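Local atomic coordinates of alpha-galacturonidase (Bacillus subtilis, PDB entry 3FEF), a protein that hydrolyses alpha-1,4-linked galacturonides such as digalacturonate, releasing alpha-D-galacturonate, as an NAD- and manganese-dependent glycosidase of family 4 that assembles as a homotetramer. Residues 167-172 with 204-209; 151-156 with 359-364; 208-213 with 265-270; 343-348 with 364-369. All coordinates share one frame; numbering follows the deposited sequence.

Contact 1 is the metal site, where Cys169 and His206 bind the magnesium ion. It also holds His170, the probable proton donor. The other three contacts each touch it. Contact 3 continues strand 207-215 from contact 1 and shares Thr208 and Trp209 with it; their centres lie about 9 Å apart, and Glu171 OE1 meets Gly269 N at 2.8 Å. Contacts 2 and 4 both use strand 361-369 and share Thr364. Their centres are about 12 Å apart, and Glu363 OE2 lies 2.7 Å from Asn344 ND2. Glu363 also packs on Val172, Asn205 and Thr208 of contact 1. Contact 4 reaches contact 1 through Gly167 O and Asn346 N, 2.8 Å apart. Contacts 3 and 4 do not touch.

Contact 1: 167-172 with 204-209. With MG (magnesium ion), chain G.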
loop_
_atom_site.group_PDB
_atom_site.type_symbol
_atom_site.label_atom_id
_atom_site.label_comp_id
_atom_site.label_asym_id
_atom_site.label_seq_id
_atom_site.Cartn_x
_atom_site.Cartn_y
_atom_site.Cartn_z
ATOM N N GLY A 167 2.546 3.217 -24.120
ATOM C CA GLY A 167 3.286 2.417 -25.066
ATOM C C GLY A 167 2.330 1.458 -25.762
ATOM O O GLY A 167 1.432 0.876 -25.109
ATOM N N CYS A 168 2.527 1.291 -27.078
ATOM C CA CYS A 168 1.704 0.397 -27.903
ATOM C C CYS A 168 2.492 -0.709 -28.578
ATOM O O CYS A 168 3.584 -0.497 -29.091
ATOM C CB CYS A 168 0.966 1.177 -28.997
ATOM S SG CYS A 168 -0.420 2.058 -28.339
ATOM N N CYS A 169 1.878 -1.877 -28.632
ATOM C CA CYS A 169 2.499 -3.071 -29.168
ATOM C C CYS A 169 1.403 -3.889 -29.833
ATOM O O CYS A 169 0.243 -3.819 -29.425
ATOM C CB CYS A 169 3.131 -3.881 -28.041
ATOM S SG CYS A 169 3.862 -5.429 -28.604
ATOM N N HIS A 170 1.763 -4.660 -30.856
ATOM C CA HIS A 170 0.768 -5.411 -31.608
ATOM C C HIS A 170 0.835 -6.914 -31.322
ATOM O O HIS A 170 0.115 -7.676 -31.939
ATOM C CB HIS A 170 0.904 -5.161 -33.109
ATOM C CG HIS A 170 2.219 -5.606 -33.671
ATOM N ND1 HIS A 170 3.010 -4.793 -34.457
ATOM C CD2 HIS A 170 2.901 -6.767 -33.525
ATOM C CE1 HIS A 170 4.112 -5.443 -34.789
ATOM N NE2 HIS A 170 4.068 -6.644 -34.240
ATOM N N GLU A 171 1.669 -7.339 -30.378
ATOM C CA GLU A 171 1.800 -8.767 -30.123
ATOM C C GLU A 171 0.477 -9.413 -29.709
ATOM O O GLU A 171 0.141 -10.502 -30.168
ATOM C CB GLU A 171 2.880 -9.041 -29.074
ATOM C CG GLU A 171 4.292 -9.000 -29.647
ATOM C CD GLU A 171 4.412 -9.791 -30.946
ATOM O OE1 GLU A 171 4.364 -11.039 -30.905
ATOM O OE2 GLU A 171 4.543 -9.158 -32.008
ATOM N N VAL A 172 -0.282 -8.747 -28.843
ATOM C CA VAL A 172 -1.517 -9.335 -28.376
ATOM C C VAL A 172 -2.486 -9.571 -29.554
ATOM O O VAL A 172 -3.267 -10.513 -29.533
ATOM C CB VAL A 172 -2.169 -8.493 -27.277
ATOM C CG1 VAL A 172 -3.497 -9.102 -26.869
ATOM C CG2 VAL A 172 -1.232 -8.356 -26.057
ATOM N N ILE A 204 3.841 -7.643 -18.763
ATOM C CA ILE A 204 4.687 -6.555 -19.206
ATOM C C ILE A 204 4.876 -6.824 -20.696
ATOM O O ILE A 204 4.650 -7.952 -21.157
ATOM C CB ILE A 204 6.038 -6.580 -18.490
ATOM C CG1 ILE A 204 6.706 -7.939 -18.677
ATOM C CG2 ILE A 204 5.860 -6.284 -16.990
ATOM C CD1 ILE A 204 8.027 -8.095 -17.889
ATOM N N ASN A 205 5.278 -5.804 -21.444
ATOM C CA ASN A 205 5.406 -5.917 -22.901
ATOM C C ASN A 205 6.212 -7.144 -23.373
ATOM O O ASN A 205 7.277 -7.446 -22.834
ATOM C CB ASN A 205 6.014 -4.620 -23.473
ATOM C CG ASN A 205 6.001 -4.593 -24.999
ATOM O OD1 ASN A 205 4.937 -4.674 -25.650
ATOM N ND2 ASN A 205 7.177 -4.520 -25.574
ATOM N N HIS A 206 5.700 -7.840 -24.383
ATOM C CA HIS A 206 6.294 -9.096 -24.888
ATOM C C HIS A 206 6.228 -10.270 -23.921
ATOM O O HIS A 206 6.698 -11.361 -24.239
ATOM C CB HIS A 206 7.741 -8.890 -25.385
ATOM C CG HIS A 206 7.836 -7.992 -26.578
ATOM N ND1 HIS A 206 8.982 -7.311 -26.914
ATOM C CD2 HIS A 206 6.899 -7.620 -27.483
ATOM C CE1 HIS A 206 8.760 -6.590 -28.002
ATOM N NE2 HIS A 206 7.504 -6.766 -28.369
ATOM N N PHE A 207 5.657 -10.044 -22.744
ATOM C CA PHE A 207 5.471 -11.101 -21.747
ATOM C C PHE A 207 4.073 -10.902 -21.137
ATOM O O PHE A 207 3.921 -10.718 -19.928
ATOM C CB PHE A 207 6.549 -11.009 -20.667
ATOM C CG PHE A 207 6.691 -12.265 -19.819
ATOM C CD1 PHE A 207 6.964 -13.502 -20.413
ATOM C CD2 PHE A 207 6.570 -12.201 -18.434
ATOM C CE1 PHE A 207 7.105 -14.659 -19.635
ATOM C CE2 PHE A 207 6.701 -13.344 -17.658
ATOM C CZ PHE A 207 6.975 -14.580 -18.266
ATOM N N THR A 208 3.075 -10.909 -22.023
ATOM C CA THR A 208 1.683 -10.704 -21.704
ATOM C C THR A 208 0.921 -12.024 -21.668
ATOM O O THR A 208 1.257 -12.972 -22.385
ATOM C CB THR A 208 1.013 -9.822 -22.778
ATOM O OG1 THR A 208 1.551 -10.181 -24.055
ATOM C CG2 THR A 208 1.295 -8.351 -22.528
ATOM N N TRP A 209 -0.122 -12.072 -20.842
ATOM C CA TRP A 209 -0.844 -13.304 -20.604
ATOM C C TRP A 209 -2.336 -13.051 -20.595
ATOM O O TRP A 209 -2.815 -12.007 -20.130
ATOM C CB TRP A 209 -0.409 -13.912 -19.262
ATOM C CG TRP A 209 1.050 -14.262 -19.285
ATOM C CD1 TRP A 209 2.105 -13.395 -19.195
ATOM C CD2 TRP A 209 1.613 -15.572 -19.432
ATOM N NE1 TRP A 209 3.289 -14.090 -19.281
ATOM C CE2 TRP A 209 3.017 -15.426 -19.421
ATOM C CE3 TRP A 209 1.065 -16.853 -19.574
ATOM C CZ2 TRP A 209 3.882 -16.512 -19.552
ATOM C CZ3 TRP A 209 1.925 -17.937 -19.701
ATOM C CH2 TRP A 209 3.315 -17.764 -19.689
HETATM MG MG MG G . 6.170 -5.485 -29.739
HETATM O O HOH W 1 4.989 -4.186 -31.335
HETATM O O HOH W 2 6.043 -6.851 -31.635
HETATM O O HOH W 3 6.840 -3.712 -28.367
#
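Metal coordination carries this contact. Cys169 SG binds the magnesium ion at 2.6 Å and His206 NE2 binds it at 2.3 Å. Cys169 CB points toward segment 204-209, and SG, anti to the backbone N (chi1 177°), meets the ion. His206 follows Asn205 in a type II turn from Ile204 to Phe207, which presents the imidazole to the ion. Three waters add to the coordination.

Hydrogen bonds fix the ligands. Glu171 N points almost straight at Cys169 SG (3.4 Å, 168°), so the sulfur is gripped by both the metal and an N-H. Glu171 OE2 accepts from one metal-bound water at 2.8 Å. His170 N donates to another at 3.3 Å. Glu171 OE1 is taken by Gly269 N, and His206 ND1 pairs with Thr110 OG1.

Van der Waals packing is slight. Glu171 CG lies 3.7 Å from His206 CD2, and Val172 CG2 touches Thr208 OG1 at 3.9 Å. That hydroxyl is hydrogen-bonded to Ala267 O. His272 stacks on the His206 ring.

An alanine in place of Cys169 would remove the sulfur ligand and the acceptor of Glu171 N, and would probably weaken metal binding.

Cys169 and His206 are also assigned to the manganese that supports activity, and His170 is the proton donor by similarity. The metal and the N-H of Glu171 would probably stabilise Cys169 as a thiolate, while the ion would polarise its bound waters.

Contact 2: 151-156 with 359-364; sequences VCTRVL and QAIVET
Helix 149-159, which follows strand 141-144 of the parallel NAD-binding-type sheet, packs here against the start of strand 361-369. Ile361 carries the apolar part of the contact. Its CG1 is anti to the carbonyl carbon (chi1 -52°) and lies 3.6 Å from Arg154 CB. Ile361 CG1 is also 3.6 Å from Arg154 N, so the side chain rests on the helix backbone as well. Ile361 CD1 also reaches Thr153 CG2, at 4.1 Å.

The contact joins the Rossmann-like part of this family 4 glycosidase to the C-terminal part, where strand 361-369 is the middle strand of a three-stranded antiparallel sheet. Arg154 crosses the loop residues Gln359 and Ala360 just before that strand. Its CG is anti to the backbone N, and the chain bends at chi2 (72°). Gln359 CB lies over one face of the guanidinium, toward the rim, 3.9 Å from Arg154 NH2; Gln359 O is over the same face, 3.6 Å from Arg154 NE. A water donates to Gln359 O at 2.8 Å and accepts a weak bond from Arg154 NH1. The charge is met by Glu397 of helix 383-405, which forms a salt bridge with Arg154 NH2. Thr153 OG1 turns back to its own helix and bonds to Met149 O.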
loop_
_atom_site.group_PDB
_atom_site.type_symbol
_atom_site.label_atom_id
_atom_site.label_comp_id
_atom_site.label_asym_id
_atom_site.label_seq_id
_atom_site.Cartn_x
_atom_site.Cartn_y
_atom_site.Cartn_z
ATOM N N VAL A 151 11.260 0.021 -20.406
ATOM C CA VAL A 151 12.272 0.974 -20.005
ATOM C C VAL A 151 12.042 2.359 -20.601
ATOM O O VAL A 151 12.049 3.338 -19.876
ATOM C CB VAL A 151 13.695 0.472 -20.378
ATOM C CG1 VAL A 151 14.711 1.619 -20.240
ATOM C CG2 VAL A 151 14.078 -0.760 -19.487
ATOM N N CYS A 152 11.823 2.441 -21.916
ATOM C CA CYS A 152 11.619 3.728 -22.575
ATOM C C CYS A 152 10.425 4.432 -22.000
ATOM O O CYS A 152 10.477 5.604 -21.635
ATOM C CB CYS A 152 11.379 3.544 -24.082
ATOM S SG CYS A 152 12.790 2.870 -24.933
ATOM N N THR A 153 9.317 3.716 -21.922
ATOM C CA THR A 153 8.122 4.346 -21.412
ATOM C C THR A 153 8.347 4.788 -19.968
ATOM O O THR A 153 7.869 5.837 -19.558
ATOM C CB THR A 153 6.926 3.392 -21.541
ATOM O OG1 THR A 153 6.881 2.917 -22.898
ATOM C CG2 THR A 153 5.646 4.108 -21.225
ATOM N N ARG A 154 9.076 3.986 -19.195
ATOM C CA ARG A 154 9.264 4.315 -17.795
ATOM C C ARG A 154 10.108 5.567 -17.643
ATOM O O ARG A 154 9.908 6.331 -16.709
ATOM C CB ARG A 154 9.937 3.171 -17.052
ATOM C CG ARG A 154 10.141 3.480 -15.592
ATOM C CD ARG A 154 8.831 3.474 -14.773
ATOM N NE ARG A 154 9.217 3.377 -13.367
ATOM C CZ ARG A 154 9.112 4.362 -12.487
ATOM N NH1 ARG A 154 8.555 5.513 -12.825
ATOM N NH2 ARG A 154 9.545 4.182 -11.260
ATOM N N VAL A 155 11.042 5.771 -18.568
ATOM C CA VAL A 155 11.944 6.922 -18.526
ATOM C C VAL A 155 11.137 8.175 -18.781
ATOM O O VAL A 155 11.346 9.191 -18.130
ATOM C CB VAL A 155 13.117 6.781 -19.547
ATOM C CG1 VAL A 155 13.888 8.120 -19.721
ATOM C CG2 VAL A 155 14.063 5.651 -19.121
ATOM N N LEU A 156 10.198 8.106 -19.727
ATOM C CA LEU A 156 9.310 9.243 -19.949
ATOM C C LEU A 156 8.701 9.749 -18.619
ATOM O O LEU A 156 8.733 10.947 -18.318
ATOM C CB LEU A 156 8.214 8.887 -20.969
ATOM C CG LEU A 156 8.713 8.619 -22.388
ATOM C CD1 LEU A 156 7.582 8.311 -23.386
ATOM C CD2 LEU A 156 9.568 9.821 -22.862
ATOM N N GLN A 359 3.929 1.929 -10.346
ATOM C CA GLN A 359 4.700 2.783 -11.264
ATOM C C GLN A 359 5.365 2.012 -12.400
ATOM O O GLN A 359 5.661 2.573 -13.448
ATOM C CB GLN A 359 5.802 3.496 -10.512
ATOM C CG GLN A 359 5.323 4.190 -9.285
ATOM C CD GLN A 359 4.963 5.573 -9.615
ATOM O OE1 GLN A 359 3.999 5.816 -10.351
ATOM N NE2 GLN A 359 5.758 6.517 -9.117
ATOM N N ALA A 360 5.679 0.744 -12.170
ATOM C CA ALA A 360 6.323 -0.021 -13.223
ATOM C C ALA A 360 5.368 -0.044 -14.422
ATOM O O ALA A 360 4.160 -0.007 -14.254
ATOM C CB ALA A 360 6.647 -1.422 -12.754
ATOM N N ILE A 361 5.934 -0.067 -15.620
ATOM C CA ILE A 361 5.167 -0.101 -16.865
ATOM C C ILE A 361 4.617 -1.503 -17.103
ATOM O O ILE A 361 5.382 -2.431 -17.353
ATOM C CB ILE A 361 6.072 0.281 -18.070
ATOM C CG1 ILE A 361 6.786 1.611 -17.783
ATOM C CG2 ILE A 361 5.249 0.343 -19.408
ATOM C CD1 ILE A 361 5.843 2.723 -17.399
ATOM N N VAL A 362 3.297 -1.648 -17.003
ATOM C CA VAL A 362 2.630 -2.911 -17.304
ATOM C C VAL A 362 1.652 -2.772 -18.501
ATOM O O VAL A 362 1.175 -1.671 -18.820
ATOM C CB VAL A 362 1.911 -3.441 -16.039
ATOM C CG1 VAL A 362 2.956 -3.721 -14.895
ATOM C CG2 VAL A 362 0.908 -2.404 -15.553
ATOM N N GLU A 363 1.384 -3.884 -19.172
ATOM C CA GLU A 363 0.438 -3.918 -20.277
ATOM C C GLU A 363 -0.896 -4.535 -19.841
ATOM O O GLU A 363 -0.923 -5.683 -19.401
ATOM C CB GLU A 363 1.050 -4.725 -21.460
ATOM C CG GLU A 363 0.234 -4.698 -22.785
ATOM C CD GLU A 363 1.069 -5.049 -24.034
ATOM O OE1 GLU A 363 2.325 -5.068 -23.963
ATOM O OE2 GLU A 363 0.463 -5.277 -25.113
ATOM N N THR A 364 -1.984 -3.758 -19.938
ATOM C CA THR A 364 -3.355 -4.249 -19.713
ATOM C C THR A 364 -4.294 -3.548 -20.676
ATOM O O THR A 364 -3.891 -2.624 -21.393
ATOM C CB THR A 364 -3.904 -3.937 -18.292
ATOM O OG1 THR A 364 -3.966 -2.521 -18.109
ATOM C CG2 THR A 364 -3.033 -4.547 -17.203
HETATM O O HOH W 4 6.120 5.095 -14.481
#

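Contact 3: 208-213 with 265-270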
loop_
_atom_site.group_PDB
_atom_site.type_symbol
_atom_site.label_atom_id
_atom_site.label_comp_id
_atom_site.label_asym_id
_atom_site.label_seq_id
_atom_site.Cartn_x
_atom_site.Cartn_y
_atom_site.Cartn_z
ATOM N N THR A 208 3.075 -10.909 -22.023
ATOM C CA THR A 208 1.683 -10.704 -21.704
ATOM C C THR A 208 0.921 -12.024 -21.668
ATOM O O THR A 208 1.257 -12.972 -22.385
ATOM C CB THR A 208 1.013 -9.822 -22.778
ATOM O OG1 THR A 208 1.551 -10.181 -24.055
ATOM C CG2 THR A 208 1.295 -8.351 -22.528
ATOM N N TRP A 209 -0.122 -12.072 -20.842
ATOM C CA TRP A 209 -0.844 -13.304 -20.604
ATOM C C TRP A 209 -2.336 -13.051 -20.595
ATOM O O TRP A 209 -2.815 -12.007 -20.130
ATOM C CB TRP A 209 -0.409 -13.912 -19.262
ATOM C CG TRP A 209 1.050 -14.262 -19.285
ATOM C CD1 TRP A 209 2.105 -13.395 -19.195
ATOM C CD2 TRP A 209 1.613 -15.572 -19.432
ATOM N NE1 TRP A 209 3.289 -14.090 -19.281
ATOM C CE2 TRP A 209 3.017 -15.426 -19.421
ATOM C CE3 TRP A 209 1.065 -16.853 -19.574
ATOM C CZ2 TRP A 209 3.882 -16.512 -19.552
ATOM C CZ3 TRP A 209 1.925 -17.937 -19.701
ATOM C CH2 TRP A 209 3.315 -17.764 -19.689
ATOM N N ILE A 210 -3.074 -14.033 -21.075
ATOM C CA ILE A 210 -4.511 -13.939 -21.090
ATOM C C ILE A 210 -5.051 -14.936 -20.108
ATOM O O ILE A 210 -4.874 -16.147 -20.263
ATOM C CB ILE A 210 -5.062 -14.200 -22.518
ATOM C CG1 ILE A 210 -4.555 -13.107 -23.460
ATOM C CG2 ILE A 210 -6.583 -14.275 -22.491
ATOM C CD1 ILE A 210 -4.808 -13.375 -25.014
ATOM N N THR A 211 -5.710 -14.424 -19.076
ATOM C CA THR A 211 -6.225 -15.269 -18.010
ATOM C C THR A 211 -7.735 -15.520 -18.173
ATOM O O THR A 211 -8.298 -16.398 -17.528
ATOM C CB THR A 211 -5.960 -14.605 -16.656
ATOM O OG1 THR A 211 -6.560 -13.305 -16.655
ATOM C CG2 THR A 211 -4.480 -14.434 -16.446
ATOM N N LYS A 212 -8.386 -14.733 -19.026
ATOM C CA LYS A 212 -9.791 -14.946 -19.354
ATOM C C LYS A 212 -9.975 -14.490 -20.786
ATOM O O LYS A 212 -9.337 -13.529 -21.225
ATOM C CB LYS A 212 -10.726 -14.112 -18.468
ATOM C CG LYS A 212 -10.512 -14.217 -16.973
ATOM C CD LYS A 212 -11.098 -12.967 -16.296
ATOM C CE LYS A 212 -10.954 -13.008 -14.781
ATOM N NZ LYS A 212 -11.006 -11.636 -14.168
ATOM N N ALA A 213 -10.848 -15.181 -21.506
ATOM C CA ALA A 213 -11.073 -14.915 -22.905
ATOM C C ALA A 213 -12.418 -15.480 -23.343
ATOM O O ALA A 213 -12.863 -16.538 -22.877
ATOM C CB ALA A 213 -9.949 -15.522 -23.730
ATOM N N ILE A 265 -2.959 -18.217 -21.079
ATOM C CA ILE A 265 -2.514 -18.229 -22.453
ATOM C C ILE A 265 -1.429 -17.178 -22.723
ATOM O O ILE A 265 -1.677 -15.999 -22.638
ATOM C CB ILE A 265 -3.695 -17.971 -23.403
ATOM C CG1 ILE A 265 -4.778 -19.055 -23.227
ATOM C CG2 ILE A 265 -3.194 -17.833 -24.851
ATOM C CD1 ILE A 265 -6.070 -18.806 -24.051
ATOM N N PRO A 266 -0.224 -17.619 -23.095
ATOM C CA PRO A 266 0.828 -16.661 -23.377
ATOM C C PRO A 266 0.397 -15.822 -24.571
ATOM O O PRO A 266 -0.151 -16.359 -25.534
ATOM C CB PRO A 266 2.022 -17.542 -23.724
ATOM C CG PRO A 266 1.673 -18.916 -23.173
ATOM C CD PRO A 266 0.199 -19.005 -23.361
ATOM N N ALA A 267 0.608 -14.513 -24.502
ATOM C CA ALA A 267 0.004 -13.615 -25.499
ATOM C C ALA A 267 1.015 -12.755 -26.241
ATOM O O ALA A 267 0.828 -11.551 -26.356
ATOM C CB ALA A 267 -1.066 -12.726 -24.824
ATOM N N ALA A 268 2.088 -13.387 -26.721
ATOM C CA ALA A 268 3.063 -12.791 -27.643
ATOM C C ALA A 268 3.629 -13.899 -28.534
ATOM O O ALA A 268 3.461 -15.080 -28.231
ATOM C CB ALA A 268 4.211 -12.085 -26.880
ATOM N N GLY A 269 4.310 -13.521 -29.615
ATOM C CA GLY A 269 4.929 -14.510 -30.489
ATOM C C GLY A 269 5.952 -15.346 -29.723
ATOM O O GLY A 269 6.597 -14.872 -28.778
ATOM N N ASP A 270 6.084 -16.599 -30.130
ATOM C CA ASP A 270 7.059 -17.511 -29.571
ATOM C C ASP A 270 8.461 -16.867 -29.450
ATOM O O ASP A 270 9.157 -17.029 -28.445
ATOM C CB ASP A 270 7.094 -18.796 -30.421
ATOM C CG ASP A 270 5.940 -19.757 -30.090
ATOM O OD1 ASP A 270 4.900 -19.307 -29.546
ATOM O OD2 ASP A 270 6.074 -20.980 -30.343
#
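Trp209 CG and Ile210 CG1 both lie anti to the carbonyl carbon, with chi1 of -62° and -64°. The two residues send their side chains to opposite faces of the sheet. On one face the Trp209 indole leans over Pro266. Pro266 CA stands over the six-membered ring, 4.2 Å from its centroid, in a CH-pi contact. Pro266 CG meets Trp209 CZ3 at 3.6 Å. On the other face Ile210 CB lies 4.1 Å from Ile265 CB, and Ile210 CG1 packs on Ala267 CB.

The backbones form a short antiparallel ladder. Ile210 and Ile265 are a hydrogen-bonded pair, joined by Ile210 N to Ile265 O and Ile265 N to Ile210 O, both 2.9 Å. Ala267 N donates to Thr208 O at 2.7 Å. Thr208 OG1 donates to Ala267 O at 2.8 Å, from well above the carbonyl plane. Trp209 and Pro266 are the non-hydrogen-bonded pair.

An alanine in place of Trp209 would strip the indole from Pro266 and would probably loosen the packing on this face.

Strand 197-202 pairs with strand 207-215. Helix 171-187 covers the Ile210 and Ile265 face with Thr175, and Leu221 and Phe224 of helix 220-231 add to it at Ile265.

Contact 4: 343-348 with 364-369; sequences TNVNMP and TNAFIT
Four backbone hydrogen bonds hold strands 343-348 and 364-369 together as an antiparallel ladder. Both belong to a three-stranded sheet of the C-terminal part, with 361-369 in the middle. Val345 and Thr364 form one hydrogen-bonded pair. Val345 N donates to Thr364 O at 2.8 Å, nearly straight at 165°, and Thr364 N returns a bond to Val345 O at 3.1 Å. Thr343 and Ala366 form the other. Ala366 N reaches Thr343 O at 2.9 Å and Thr343 N reaches Ala366 O at 3.2 Å. The short segments run at 105° to each other, yet the pairing goes on at both ends, Met347 with Val362 and Ile368 with Leu341.

Asn344 and Asn365 are the non-hydrogen-bonded pair between these two, their CA atoms 4.0 Å apart. Asn344 CA also makes a CA-H...O contact with Thr364 O, at 3.2 Å. On the other face Val345, Ala366, Thr343 and Ile368 build a small apolar patch. Val345 CG2 touches Ala366 CB at 3.7 Å, and Ile368 CD1 lies against Thr343 CG2.

Further out, helix 328-335 covers Thr343 and Ile368 with Ile331. Strand 372-375 flanks the other edge of 361-369, and Phe367 packs on Ile376 of a second subunit. Each asparagine has a further partner. Asn365 ND2 bonds to Val199 O. Asn344 has its CG in the crowded position between the backbone N and the carbonyl carbon (chi1 54°), and its ND2 bonds to Glu363 OE2, one residue before Thr364. Thr364 OG1 turns along its own strand and donates to Asn365 O at 2.9 Å, from above the carbonyl plane.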
loop_
_atom_site.group_PDB
_atom_site.type_symbol
_atom_site.label_atom_id
_atom_site.label_comp_id
_atom_site.label_asym_id
_atom_site.label_seq_id
_atom_site.Cartn_x
_atom_site.Cartn_y
_atom_site.Cartn_z
ATOM N N THR A 343 -8.640 -1.126 -25.427
ATOM C CA THR A 343 -7.558 -1.872 -26.096
ATOM C C THR A 343 -6.360 -1.978 -25.152
ATOM O O THR A 343 -6.346 -1.345 -24.096
ATOM C CB THR A 343 -7.174 -1.256 -27.480
ATOM O OG1 THR A 343 -6.313 -2.148 -28.199
ATOM C CG2 THR A 343 -6.475 0.067 -27.313
ATOM N N ASN A 344 -5.385 -2.817 -25.480
ATOM C CA ASN A 344 -4.307 -3.068 -24.523
ATOM C C ASN A 344 -3.206 -2.050 -24.732
ATOM O O ASN A 344 -2.839 -1.755 -25.880
ATOM C CB ASN A 344 -3.737 -4.488 -24.656
ATOM C CG ASN A 344 -3.298 -4.810 -26.078
ATOM O OD1 ASN A 344 -4.122 -4.859 -27.003
ATOM N ND2 ASN A 344 -1.998 -5.034 -26.260
ATOM N N VAL A 345 -2.680 -1.524 -23.626
ATOM C CA VAL A 345 -1.611 -0.559 -23.687
ATOM C C VAL A 345 -0.661 -0.680 -22.498
ATOM O O VAL A 345 -0.971 -1.293 -21.477
ATOM C CB VAL A 345 -2.163 0.881 -23.690
ATOM C CG1 VAL A 345 -3.188 1.071 -24.805
ATOM C CG2 VAL A 345 -2.780 1.199 -22.360
ATOM N N ASN A 346 0.488 -0.036 -22.635
ATOM C CA ASN A 346 1.486 -0.002 -21.604
ATOM C C ASN A 346 1.421 1.320 -20.834
ATOM O O ASN A 346 1.497 2.387 -21.422
ATOM C CB ASN A 346 2.869 -0.219 -22.231
ATOM C CG ASN A 346 3.095 -1.659 -22.637
ATOM O OD1 ASN A 346 3.790 -2.390 -21.939
ATOM N ND2 ASN A 346 2.487 -2.088 -23.754
HETATM N N MSE A 347 1.313 1.222 -19.516
HETATM C CA MSE A 347 1.218 2.375 -18.644
HETATM C C MSE A 347 1.720 2.049 -17.242
HETATM O O MSE A 347 1.725 0.896 -16.840
HETATM C CB MSE A 347 -0.242 2.772 -18.506
HETATM C CG MSE A 347 -0.758 3.454 -19.725
HETATM SE SE MSE A 347 -2.487 4.175 -19.312
HETATM C CE MSE A 347 -1.825 5.961 -18.833
ATOM N N PRO A 348 2.075 3.081 -16.473
ATOM C CA PRO A 348 2.464 2.879 -15.072
ATOM C C PRO A 348 1.407 2.084 -14.299
ATOM O O PRO A 348 0.207 2.360 -14.406
ATOM C CB PRO A 348 2.550 4.301 -14.506
ATOM C CG PRO A 348 2.743 5.241 -15.753
ATOM C CD PRO A 348 1.960 4.507 -16.851
ATOM N N THR A 364 -1.984 -3.758 -19.938
ATOM C CA THR A 364 -3.355 -4.249 -19.713
ATOM C C THR A 364 -4.294 -3.548 -20.676
ATOM O O THR A 364 -3.891 -2.624 -21.393
ATOM C CB THR A 364 -3.904 -3.937 -18.292
ATOM O OG1 THR A 364 -3.966 -2.521 -18.109
ATOM C CG2 THR A 364 -3.033 -4.547 -17.203
ATOM N N ASN A 365 -5.546 -3.994 -20.695
ATOM C CA ASN A 365 -6.599 -3.202 -21.307
ATOM C C ASN A 365 -6.751 -1.865 -20.611
ATOM O O ASN A 365 -6.466 -1.739 -19.412
ATOM C CB ASN A 365 -7.923 -3.955 -21.286
ATOM C CG ASN A 365 -7.951 -5.064 -22.308
ATOM O OD1 ASN A 365 -7.283 -4.979 -23.346
ATOM N ND2 ASN A 365 -8.679 -6.117 -22.015
ATOM N N ALA A 366 -7.180 -0.865 -21.378
ATOM C CA ALA A 366 -7.430 0.455 -20.851
ATOM C C ALA A 366 -8.613 1.045 -21.610
ATOM O O ALA A 366 -8.845 0.717 -22.771
ATOM C CB ALA A 366 -6.202 1.325 -20.996
ATOM N N PHE A 367 -9.386 1.871 -20.915
ATOM C CA PHE A 367 -10.555 2.529 -21.475
ATOM C C PHE A 367 -10.050 3.858 -21.988
ATOM O O PHE A 367 -9.398 4.607 -21.257
ATOM C CB PHE A 367 -11.616 2.780 -20.392
ATOM C CG PHE A 367 -12.821 3.574 -20.890
ATOM C CD1 PHE A 367 -13.549 3.136 -21.987
ATOM C CD2 PHE A 367 -13.228 4.735 -20.249
ATOM C CE1 PHE A 367 -14.668 3.852 -22.458
ATOM C CE2 PHE A 367 -14.342 5.462 -20.718
ATOM C CZ PHE A 367 -15.059 5.014 -21.825
ATOM N N ILE A 368 -10.319 4.145 -23.246
ATOM C CA ILE A 368 -9.762 5.335 -23.824
ATOM C C ILE A 368 -10.888 6.165 -24.349
ATOM O O ILE A 368 -11.752 5.679 -25.066
ATOM C CB ILE A 368 -8.752 5.020 -24.944
ATOM C CG1 ILE A 368 -7.717 4.001 -24.448
ATOM C CG2 ILE A 368 -8.080 6.297 -25.417
ATOM C CD1 ILE A 368 -6.640 3.678 -25.468
ATOM N N THR A 369 -10.894 7.425 -23.961
ATOM C CA THR A 369 -11.909 8.334 -24.449
ATOM C C THR A 369 -11.300 9.736 -24.470
ATOM O O THR A 369 -10.080 9.871 -24.363
ATOM C CB THR A 369 -13.204 8.213 -23.618
ATOM O OG1 THR A 369 -14.235 8.995 -24.222
ATOM C CG2 THR A 369 -12.995 8.660 -22.184
#